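Local coordinates for enoyl CoA hydratase/isomerase (Crotonase) (Legionella pneumophila subsp. pneumophila, PDB 3I47), which probably acts as an enoyl-CoA hydratase or isomerase of the crotonase family, acting on acyl-CoA thioesters, at residues A[8-13]-A[46-51]; A[201-205]-A[256-260]. One frame throughout, in Å; residues are numbered along the deposited sequence.

Contact 1: residues A[8-13]-A[46-51]; sequences YEIQDK and DTNVRV
Lys-13 and Arg-50 lie side by side and point the same way, and the lysine buries more surface here than any other residue. Its CD sits over one face of the Arg-50 guanidinium, toward the rim of the group and 3.5 Å from NE. The lysine chain runs extended as far as CE and then bends at its last torsion (chi4 -61°), which carries NZ off to a water that also donates to Thr-47 O. The two positive ends still stay only 4.5 Å apart, NZ to Arg-50 NH2; the guanidinium is occupied by Ser-201 O and Trp-259 O, which probably offsets the repulsion. The backbones join as well: Lys-13 O takes Arg-50 N at 2.7 Å and, in its carbonyl plane, Val-51 N at 3.2 Å. This double acceptor sits where the tight connection between strands 6-11 and 14-19 meets the start of strand 51-56, so the antiparallel hairpin is tied to the first parallel neighbour in the main sheet of the crotonase fold. Lys-13 CA also makes a CA-H...O contact of 3.4 Å with Asn-48 O. Ile-10 packs against the 46-49 turn. With CG1 beside its backbone N (chi1 -59°), CD1 reaches Val-49 CG2 at 3.8 Å and the Asp-46 carboxylate. Asp-46 OD1, met from above the carboxylate plane by Asn-48 N, makes an Asx turn within the type I turn 46-49, while OD2 accepts from a water shared with Tyr-8 OH.

Contact 2: residues A[201-205]-A[256-260]; sequences SNNAP and IPNWN
Asn-202 O is the acceptor on which Trp-259 and Asn-260 converge. The indole NE1 donates to it at 3.1 Å; the oxygen lies at the ring edge, almost in the indole plane, but the N-H comes from above the carbonyl plane, and the angle at hydrogen is a bent 137°. The bond from Asn-260 ND2 is weak and doubtful: Asn-260 OD1 sits closer, 2.8 Å from Asn-202 O, so the amide's N/O assignment is uncertain, and exchanging them would put a donor at the short distance. Arg-50 NH1 satisfies Ser-201 O and NH2 satisfies Trp-259 O, while Ser-201 OG bonds to Ser-198 O. In this C-terminal helical part of a crotonase-family chain, the loop between helices 189-201 and 205-218 meets the tail after helix 242-253, which folds as a type I turn, Asn-260 N bonding to Pro-257 O. Ala-204 CB stands over one indole face, 3.5 Å from the centroid of the Trp-259 six-membered ring, in a CH-pi contact; Pro-257 CB lies over the opposite face, toward its rim. With the indole bond bent and the amide uncertain, the tail is probably held largely by the sandwiched ring and the shared Arg-50.

Both contacts lie on the same side of the chain's centre, their own centres about 14 Å apart, and Arg-50 spans them by reaching one carbonyl in each segment of contact 2. The guanidinium thus belongs to contact 1 by its packing and to contact 2 by its bonds. Contact 1 is partly buried, includes the buried Val-49 and Val-51, and joins elements of the main sheet through backbone bonds to one carbonyl. Contact 2 is a surface contact between two loops beside the C-terminal helices, relying on a tryptophan face and the indole N-H. Helix 189-201 borders both, touching Val-51 and leading into 201-205.

Contact 1: residues A[8-13]-A[46-51]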
loop_
_atom_site.group_PDB
_atom_site.type_symbol
_atom_site.label_atom_id
_atom_site.label_comp_id
_atom_site.label_asym_id
_atom_site.label_seq_id
_atom_site.Cartn_x
_atom_site.Cartn_y
_atom_site.Cartn_z
ATOM N N TYR A 8 -4.572 14.532 5.747
ATOM C CA TYR A 8 -3.656 13.737 6.564
ATOM C C TYR A 8 -4.001 13.898 8.028
ATOM O O TYR A 8 -4.048 15.022 8.540
ATOM C CB TYR A 8 -2.208 14.156 6.285
ATOM C CG TYR A 8 -1.168 13.420 7.091
ATOM C CD1 TYR A 8 -1.129 12.024 7.107
ATOM C CD2 TYR A 8 -0.211 14.123 7.831
ATOM C CE1 TYR A 8 -0.174 11.341 7.857
ATOM C CE2 TYR A 8 0.751 13.455 8.574
ATOM C CZ TYR A 8 0.762 12.068 8.585
ATOM O OH TYR A 8 1.721 11.410 9.317
ATOM N N GLU A 9 -4.263 12.780 8.704
ATOM C CA GLU A 9 -4.526 12.799 10.144
ATOM C C GLU A 9 -4.031 11.519 10.800
ATOM O O GLU A 9 -3.864 10.499 10.128
ATOM C CB GLU A 9 -6.012 13.035 10.451
ATOM C CG GLU A 9 -6.950 11.854 10.221
ATOM C CD GLU A 9 -8.349 12.100 10.783
ATOM O OE1 GLU A 9 -8.467 12.525 11.954
ATOM O OE2 GLU A 9 -9.337 11.860 10.055
ATOM N N ILE A 10 -3.789 11.597 12.106
ATOM C CA ILE A 10 -3.369 10.443 12.899
ATOM C C ILE A 10 -4.457 10.096 13.915
ATOM O O ILE A 10 -4.929 10.976 14.645
ATOM C CB ILE A 10 -2.024 10.713 13.617
ATOM C CG1 ILE A 10 -0.925 11.027 12.597
ATOM C CG2 ILE A 10 -1.619 9.524 14.506
ATOM C CD1 ILE A 10 0.281 11.724 13.192
ATOM N N GLN A 11 -4.872 8.830 13.931
ATOM C CA GLN A 11 -5.807 8.291 14.930
ATOM C C GLN A 11 -5.214 7.028 15.550
ATOM O O GLN A 11 -4.897 6.103 14.822
ATOM C CB GLN A 11 -7.127 7.869 14.275
ATOM C CG GLN A 11 -8.004 8.966 13.696
ATOM C CD GLN A 11 -9.272 8.403 13.049
ATOM O OE1 GLN A 11 -9.724 7.301 13.379
ATOM N NE2 GLN A 11 -9.850 9.164 12.120
ATOM N N ASP A 12 -5.100 6.963 16.879
ATOM C CA ASP A 12 -4.681 5.710 17.564
ATOM C C ASP A 12 -3.511 4.985 16.851
ATOM O O ASP A 12 -3.594 3.781 16.525
ATOM C CB ASP A 12 -5.889 4.758 17.753
ATOM C CG ASP A 12 -5.523 3.442 18.482
ATOM O OD1 ASP A 12 -4.672 3.461 19.403
ATOM O OD2 ASP A 12 -6.097 2.379 18.137
ATOM N N LYS A 13 -2.439 5.741 16.608
ATOM C CA LYS A 13 -1.193 5.255 16.000
ATOM C C LYS A 13 -1.311 4.843 14.531
ATOM O O LYS A 13 -0.385 4.240 13.977
ATOM C CB LYS A 13 -0.552 4.142 16.847
ATOM C CG LYS A 13 -0.304 4.585 18.290
ATOM C CD LYS A 13 0.553 3.592 19.055
ATOM C CE LYS A 13 0.815 4.079 20.484
ATOM N NZ LYS A 13 1.545 5.394 20.524
ATOM N N ASP A 46 7.313 9.700 11.566
ATOM C CA ASP A 46 6.618 10.089 12.799
ATOM C C ASP A 46 6.541 8.918 13.778
ATOM O O ASP A 46 5.856 7.933 13.521
ATOM C CB ASP A 46 5.208 10.593 12.476
ATOM C CG ASP A 46 4.525 11.264 13.663
ATOM O OD1 ASP A 46 4.979 11.109 14.818
ATOM O OD2 ASP A 46 3.513 11.957 13.434
ATOM N N THR A 47 7.232 9.039 14.911
ATOM C CA THR A 47 7.230 7.971 15.909
ATOM C C THR A 47 5.845 7.716 16.516
ATOM O O THR A 47 5.627 6.667 17.123
ATOM C CB THR A 47 8.259 8.218 17.051
ATOM O OG1 THR A 47 7.984 9.469 17.674
ATOM C CG2 THR A 47 9.682 8.218 16.514
ATOM N N ASN A 48 4.918 8.660 16.348
ATOM C CA ASN A 48 3.531 8.483 16.794
ATOM C C ASN A 48 2.686 7.595 15.866
ATOM O O ASN A 48 1.553 7.239 16.199
ATOM C CB ASN A 48 2.848 9.840 16.983
ATOM C CG ASN A 48 3.472 10.655 18.104
ATOM O OD1 ASN A 48 3.806 10.123 19.167
ATOM N ND2 ASN A 48 3.631 11.948 17.874
ATOM N N VAL A 49 3.241 7.249 14.706
ATOM C CA VAL A 49 2.546 6.430 13.710
ATOM C C VAL A 49 3.171 5.042 13.649
ATOM O O VAL A 49 4.385 4.916 13.504
ATOM C CB VAL A 49 2.596 7.101 12.306
ATOM C CG1 VAL A 49 2.010 6.180 11.223
ATOM C CG2 VAL A 49 1.836 8.410 12.321
ATOM N N ARG A 50 2.339 4.009 13.773
ATOM C CA ARG A 50 2.779 2.629 13.602
ATOM C C ARG A 50 2.304 2.030 12.294
ATOM O O ARG A 50 2.988 1.169 11.739
ATOM C CB ARG A 50 2.307 1.737 14.755
ATOM C CG ARG A 50 3.032 1.987 16.068
ATOM C CD ARG A 50 2.525 1.077 17.162
ATOM N NE ARG A 50 3.175 1.389 18.441
ATOM C CZ ARG A 50 2.787 0.906 19.618
ATOM N NH1 ARG A 50 1.752 0.078 19.695
ATOM N NH2 ARG A 50 3.425 1.275 20.722
ATOM N N VAL A 51 1.130 2.448 11.820
ATOM C CA VAL A 51 0.533 1.853 10.606
ATOM C C VAL A 51 0.089 2.996 9.706
ATOM O O VAL A 51 -0.411 4.002 10.199
ATOM C CB VAL A 51 -0.681 0.947 10.960
ATOM C CG1 VAL A 51 -1.396 0.397 9.697
ATOM C CG2 VAL A 51 -0.245 -0.220 11.883
HETATM O O HOH W 1 3.160 12.942 10.917
HETATM O O HOH W 2 3.641 4.847 18.335
#

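Contact 2: residues A[201-205]-A[256-260]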
loop_
_atom_site.group_PDB
_atom_site.type_symbol
_atom_site.label_atom_id
_atom_site.label_comp_id
_atom_site.label_asym_id
_atom_site.label_seq_id
_atom_site.Cartn_x
_atom_site.Cartn_y
_atom_site.Cartn_z
ATOM N N SER A 201 -1.647 -2.080 14.801
ATOM C CA SER A 201 -0.945 -1.035 15.566
ATOM C C SER A 201 -0.830 -1.407 17.039
ATOM O O SER A 201 0.006 -0.857 17.749
ATOM C CB SER A 201 -1.613 0.340 15.402
ATOM O OG SER A 201 -2.778 0.458 16.204
ATOM N N ASN A 202 -1.655 -2.349 17.476
ATOM C CA ASN A 202 -1.603 -2.801 18.867
ATOM C C ASN A 202 -0.790 -4.069 19.100
ATOM O O ASN A 202 -0.604 -4.503 20.247
ATOM C CB ASN A 202 -3.012 -2.872 19.465
ATOM C CG ASN A 202 -3.636 -1.497 19.613
ATOM O OD1 ASN A 202 -3.009 -0.566 20.134
ATOM N ND2 ASN A 202 -4.862 -1.350 19.139
ATOM N N ASN A 203 -0.277 -4.659 18.028
ATOM C CA ASN A 203 0.704 -5.728 18.174
ATOM C C ASN A 203 2.052 -5.099 18.545
ATOM O O ASN A 203 2.262 -3.894 18.352
ATOM C CB ASN A 203 0.821 -6.558 16.887
ATOM C CG ASN A 203 -0.445 -7.366 16.575
ATOM O OD1 ASN A 203 -0.724 -7.689 15.409
ATOM N ND2 ASN A 203 -1.212 -7.686 17.604
ATOM N N ALA A 204 2.965 -5.904 19.086
ATOM C CA ALA A 204 4.271 -5.381 19.507
ATOM C C ALA A 204 4.979 -4.698 18.344
ATOM O O ALA A 204 5.190 -5.293 17.304
ATOM C CB ALA A 204 5.127 -6.494 20.072
ATOM N N PRO A 205 5.336 -3.419 18.514
ATOM C CA PRO A 205 5.752 -2.636 17.350
ATOM C C PRO A 205 7.059 -3.085 16.705
ATOM O O PRO A 205 7.148 -3.124 15.472
ATOM C CB PRO A 205 5.867 -1.206 17.902
ATOM C CG PRO A 205 5.993 -1.368 19.373
ATOM C CD PRO A 205 5.183 -2.588 19.717
ATOM N N ILE A 256 -1.636 -6.573 30.472
ATOM C CA ILE A 256 -1.509 -5.818 29.222
ATOM C C ILE A 256 -0.044 -5.442 28.967
ATOM O O ILE A 256 0.606 -4.853 29.829
ATOM C CB ILE A 256 -2.425 -4.547 29.212
ATOM C CG1 ILE A 256 -3.893 -4.920 29.492
ATOM C CG2 ILE A 256 -2.280 -3.759 27.899
ATOM C CD1 ILE A 256 -4.499 -5.987 28.556
ATOM N N PRO A 257 0.491 -5.803 27.782
ATOM C CA PRO A 257 1.873 -5.439 27.450
ATOM C C PRO A 257 2.080 -3.925 27.354
ATOM O O PRO A 257 1.155 -3.198 26.971
ATOM C CB PRO A 257 2.099 -6.108 26.089
ATOM C CG PRO A 257 0.731 -6.442 25.572
ATOM C CD PRO A 257 -0.105 -6.697 26.773
ATOM N N ASN A 258 3.290 -3.465 27.682
ATOM C CA ASN A 258 3.552 -2.025 27.829
ATOM C C ASN A 258 3.573 -1.207 26.538
ATOM O O ASN A 258 3.566 0.027 26.582
ATOM C CB ASN A 258 4.803 -1.750 28.687
ATOM C CG ASN A 258 6.109 -2.234 28.045
ATOM O OD1 ASN A 258 7.102 -2.437 28.751
ATOM N ND2 ASN A 258 6.123 -2.406 26.727
ATOM N N TRP A 259 3.594 -1.889 25.395
ATOM C CA TRP A 259 3.544 -1.200 24.111
ATOM C C TRP A 259 2.142 -0.698 23.790
ATOM O O TRP A 259 1.960 0.083 22.852
ATOM C CB TRP A 259 4.105 -2.070 22.978
ATOM C CG TRP A 259 3.382 -3.369 22.731
ATOM C CD1 TRP A 259 2.197 -3.533 22.080
ATOM C CD2 TRP A 259 3.821 -4.684 23.102
ATOM N NE1 TRP A 259 1.859 -4.863 22.026
ATOM C CE2 TRP A 259 2.838 -5.593 22.647
ATOM C CE3 TRP A 259 4.947 -5.179 23.774
ATOM C CZ2 TRP A 259 2.941 -6.976 22.843
ATOM C CZ3 TRP A 259 5.052 -6.553 23.968
ATOM C CH2 TRP A 259 4.052 -7.434 23.502
ATOM N N ASN A 260 1.159 -1.151 24.569
ATOM C CA ASN A 260 -0.213 -0.642 24.482
ATOM C C ASN A 260 -0.606 0.187 25.706
ATOM O O ASN A 260 0.042 0.105 26.752
ATOM C CB ASN A 260 -1.205 -1.790 24.283
ATOM C CG ASN A 260 -1.086 -2.438 22.911
ATOM O OD1 ASN A 260 -1.405 -3.621 22.745
ATOM N ND2 ASN A 260 -0.612 -1.678 21.929
#